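BB_2cx5_001 (Thermus thermophilus, PDB 3RI0) serves as a designed scaffold presenting a grafted linear HIV epitope, built on a protein with an aminoacyl-tRNA editing domain fold. Local coordinates at residues 44-50 with 62-68. The protein carries 6 engineered substitutions. Coordinates in Å, arbitrary orientation, origin at the centre of the assembly. Residue numbers count along the deposited sequence, not the author numbering.
Sequences VGQIVKS and FLVSGKN
Two neighbouring strands of an antiparallel beta hairpin, 47-50 and 62-65, pair here inside the mixed sheet of the aminoacyl-tRNA editing domain fold; strand 125-128 flanks the first and strand 113-116 the second. The short axes approach to 4.6 Å at 148°. Lys49 and Val64 form the hydrogen-bonded pair (CA-CA 5.1 Å), with Lys49 N to Val64 O and Val64 N to Lys49 O both 3.0 Å and nearly straight. Val48 with Ser65 and Ser50 with Leu63 are the non-hydrogen-bonded pairs on either side. Their side chains share one sheet face, where Val48 CG1 meets Leu63 CB at 3.9 Å and Leu63 CD2 lies 3.5 Å from Ser50 OG; Lys49 and Val64 point to the other face.

Past Ser65 the chain leaves the strand in a type I turn, Ser65 to Asn68, facing the 3-10 segment 44-46. Gly66 packs tightly there: its CA sits 3.2 Å from Val44 O in a CA-H...O contact, its N makes a weak 2.7 Å bond to Ile47 O, and a CB would clash with Val44 O. The hydroxyl of Ser65 (chi1 t) donates a hydrogen bond from OG to Gly45 O at 2.7 Å. Lys49, which loses the most surface to the opposite segment, reaches across the partner strand toward the end of the turn (chi1 to chi4 m, t, m, t); its CE passes 3.8 Å from Val64 CG1 and 3.4 Å from Ser65 O, and NZ ends on Asn68 O at 2.7 Å.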
ATOM      1  N   VAL A  44      10.695  -9.813   2.769  1.00 19.86           N
ATOM      2  CA  VAL A  44       9.882  -9.280   1.694  1.00 19.64           C
ATOM      3  C   VAL A  44       8.386  -9.375   2.010  1.00 18.81           C
ATOM      4  O   VAL A  44       7.593  -8.571   1.539  1.00 17.63           O
ATOM      5  CB  VAL A  44      10.164 -10.001   0.369  1.00 19.69           C
ATOM      6  CG1 VAL A  44       9.488 -11.360   0.354  1.00 20.47           C
ATOM      7  CG2 VAL A  44       9.677  -9.132  -0.784  1.00 19.97           C
ATOM      8  N   GLY A  45       8.003 -10.351   2.823  1.00 18.30           N
ATOM      9  CA  GLY A  45       6.599 -10.484   3.171  1.00 19.28           C
ATOM     10  C   GLY A  45       6.081  -9.332   4.015  1.00 19.82           C
ATOM     11  O   GLY A  45       4.866  -9.152   4.160  1.00 18.24           O
ATOM     12  N   GLN A  46       7.001  -8.552   4.575  1.00 18.66           N
ATOM     13  CA  GLN A  46       6.635  -7.418   5.408  1.00 20.25           C
ATOM     14  C   GLN A  46       6.356  -6.165   4.591  1.00 19.66           C
ATOM     15  O   GLN A  46       5.778  -5.209   5.099  1.00 19.30           O
ATOM     16  CB  GLN A  46       7.733  -7.127   6.440  1.00 20.91           C
ATOM     17  CG  GLN A  46       7.790  -8.145   7.574  1.00 19.59           C
ATOM     18  CD  GLN A  46       8.964  -7.901   8.514  1.00 23.10           C
ATOM     19  OE1 GLN A  46      10.125  -8.122   8.145  1.00 20.92           O
ATOM     20  NE2 GLN A  46       8.671  -7.436   9.729  1.00 20.89           N
ATOM     21  N   ILE A  47       6.768  -6.160   3.330  1.00 19.37           N
ATOM     22  CA  ILE A  47       6.516  -5.011   2.475  1.00 19.23           C
ATOM     23  C   ILE A  47       5.046  -5.010   2.069  1.00 20.24           C
ATOM     24  O   ILE A  47       4.494  -6.048   1.696  1.00 20.04           O
ATOM     25  CB  ILE A  47       7.376  -5.041   1.194  1.00 19.57           C
ATOM     26  CG1 ILE A  47       8.866  -5.026   1.555  1.00 20.17           C
ATOM     27  CG2 ILE A  47       7.023  -3.836   0.303  1.00 20.60           C
ATOM     28  CD1 ILE A  47       9.318  -3.794   2.289  1.00 18.47           C
ATOM     29  N   VAL A  48       4.423  -3.840   2.142  1.00 18.72           N
ATOM     30  CA  VAL A  48       3.027  -3.697   1.792  1.00 17.29           C
ATOM     31  C   VAL A  48       2.866  -3.054   0.423  1.00 18.51           C
ATOM     32  O   VAL A  48       3.320  -1.931   0.202  1.00 19.61           O
ATOM     33  CB  VAL A  48       2.291  -2.806   2.808  1.00 19.09           C
ATOM     34  CG1 VAL A  48       0.787  -2.829   2.523  1.00 16.96           C
ATOM     35  CG2 VAL A  48       2.594  -3.275   4.239  1.00 19.66           C
ATOM     36  N   LYS A  49       2.219  -3.769  -0.490  1.00 16.05           N
ATOM     37  CA  LYS A  49       1.949  -3.255  -1.839  1.00 15.66           C
ATOM     38  C   LYS A  49       0.522  -2.698  -1.847  1.00 15.68           C
ATOM     39  O   LYS A  49      -0.426  -3.397  -1.482  1.00 16.26           O
ATOM     40  CB  LYS A  49       2.058  -4.379  -2.869  1.00 15.04           C
ATOM     41  CG  LYS A  49       3.465  -4.969  -2.996  1.00 17.70           C
ATOM     42  CD  LYS A  49       3.508  -6.133  -3.978  1.00 19.17           C
ATOM     43  CE  LYS A  49       2.506  -7.227  -3.592  1.00 21.30           C
ATOM     44  NZ  LYS A  49       2.604  -8.407  -4.495  1.00 23.96           N
ATOM     45  N   SER A  50       0.368  -1.440  -2.244  1.00 16.27           N
ATOM     46  CA  SER A  50      -0.949  -0.806  -2.289  1.00 16.96           C
ATOM     47  C   SER A  50      -1.479  -0.847  -3.716  1.00 18.97           C
ATOM     48  O   SER A  50      -1.228   0.073  -4.515  1.00 17.89           O
ATOM     49  CB  SER A  50      -0.851   0.643  -1.801  1.00 16.77           C
ATOM     50  OG  SER A  50      -0.383   0.700  -0.464  1.00 13.75           O
ATOM     51  N   PHE A  62      -6.211  -2.564  -2.366  1.00 17.48           N
ATOM     52  CA  PHE A  62      -5.804  -3.847  -1.808  1.00 16.76           C
ATOM     53  C   PHE A  62      -4.362  -3.805  -1.320  1.00 17.81           C
ATOM     54  O   PHE A  62      -3.443  -3.532  -2.079  1.00 18.32           O
ATOM     55  CB  PHE A  62      -5.983  -4.959  -2.838  1.00 15.04           C
ATOM     56  CG  PHE A  62      -7.415  -5.179  -3.239  1.00 14.55           C
ATOM     57  CD1 PHE A  62      -7.969  -4.466  -4.298  1.00 14.97           C
ATOM     58  CD2 PHE A  62      -8.214  -6.092  -2.553  1.00 14.32           C
ATOM     59  CE1 PHE A  62      -9.309  -4.655  -4.677  1.00 15.43           C
ATOM     60  CE2 PHE A  62      -9.560  -6.292  -2.917  1.00 16.64           C
ATOM     61  CZ  PHE A  62     -10.101  -5.572  -3.985  1.00 15.81           C
ATOM     62  N   LEU A  63      -4.182  -4.075  -0.033  1.00 17.60           N
ATOM     63  CA  LEU A  63      -2.863  -4.064   0.588  1.00 18.71           C
ATOM     64  C   LEU A  63      -2.396  -5.523   0.657  1.00 20.77           C
ATOM     65  O   LEU A  63      -2.941  -6.328   1.423  1.00 20.17           O
ATOM     66  CB  LEU A  63      -2.978  -3.444   1.978  1.00 17.85           C
ATOM     67  CG  LEU A  63      -3.757  -2.128   1.912  1.00 17.71           C
ATOM     68  CD1 LEU A  63      -4.053  -1.624   3.308  1.00 18.72           C
ATOM     69  CD2 LEU A  63      -2.959  -1.099   1.124  1.00 18.83           C
ATOM     70  N   VAL A  64      -1.387  -5.851  -0.146  1.00 20.69           N
ATOM     71  CA  VAL A  64      -0.889  -7.217  -0.240  1.00 21.37           C
ATOM     72  C   VAL A  64       0.522  -7.407   0.276  1.00 22.37           C
ATOM     73  O   VAL A  64       1.390  -6.554   0.090  1.00 23.62           O
ATOM     74  CB  VAL A  64      -0.920  -7.696  -1.718  1.00 20.48           C
ATOM     75  CG1 VAL A  64      -0.321  -9.092  -1.839  1.00 19.36           C
ATOM     76  CG2 VAL A  64      -2.347  -7.673  -2.234  1.00 20.64           C
ATOM     77  N   SER A  65       0.754  -8.540   0.926  1.00 21.90           N
ATOM     78  CA  SER A  65       2.078  -8.854   1.429  1.00 22.43           C
ATOM     79  C   SER A  65       3.032  -8.860   0.237  1.00 22.99           C
ATOM     80  O   SER A  65       2.649  -9.223  -0.872  1.00 23.40           O
ATOM     81  CB  SER A  65       2.081 -10.226   2.100  1.00 21.86           C
ATOM     82  OG  SER A  65       3.400 -10.612   2.445  1.00 22.66           O
ATOM     83  N   GLY A  66       4.272  -8.453   0.460  1.00 22.88           N
ATOM     84  CA  GLY A  66       5.234  -8.458  -0.623  1.00 23.51           C
ATOM     85  C   GLY A  66       5.543  -9.863  -1.126  1.00 23.77           C
ATOM     86  O   GLY A  66       6.038 -10.031  -2.231  1.00 24.84           O
ATOM     87  N   LYS A  67       5.228 -10.881  -0.335  1.00 24.92           N
ATOM     88  CA  LYS A  67       5.512 -12.259  -0.739  1.00 26.60           C
ATOM     89  C   LYS A  67       4.300 -12.959  -1.357  1.00 27.17           C
ATOM     90  O   LYS A  67       4.311 -14.187  -1.518  1.00 27.78           O
ATOM     91  CB  LYS A  67       5.968 -13.081   0.464  1.00 25.69           C
ATOM     92  CG  LYS A  67       4.798 -13.517   1.323  1.00 27.05           C
ATOM     93  CD  LYS A  67       5.218 -14.198   2.606  1.00 27.84           C
ATOM     94  CE  LYS A  67       4.010 -14.356   3.504  1.00 28.91           C
ATOM     95  NZ  LYS A  67       4.350 -14.821   4.866  1.00 29.34           N
ATOM     96  N   ASN A  68       3.253 -12.199  -1.673  1.00 25.16           N
ATOM     97  CA  ASN A  68       2.058 -12.790  -2.273  1.00 25.35           C
ATOM     98  C   ASN A  68       1.613 -12.000  -3.486  1.00 26.86           C
ATOM     99  O   ASN A  68       1.941 -10.832  -3.639  1.00 28.15           O
ATOM    100  CB  ASN A  68       0.874 -12.814  -1.298  1.00 22.00           C
ATOM    101  CG  ASN A  68       1.172 -13.567  -0.011  1.00 21.63           C
ATOM    102  OD1 ASN A  68       1.864 -14.589  -0.009  1.00 22.17           O
ATOM    103  ND2 ASN A  68       0.621 -13.076   1.096  1.00 17.73           N
TER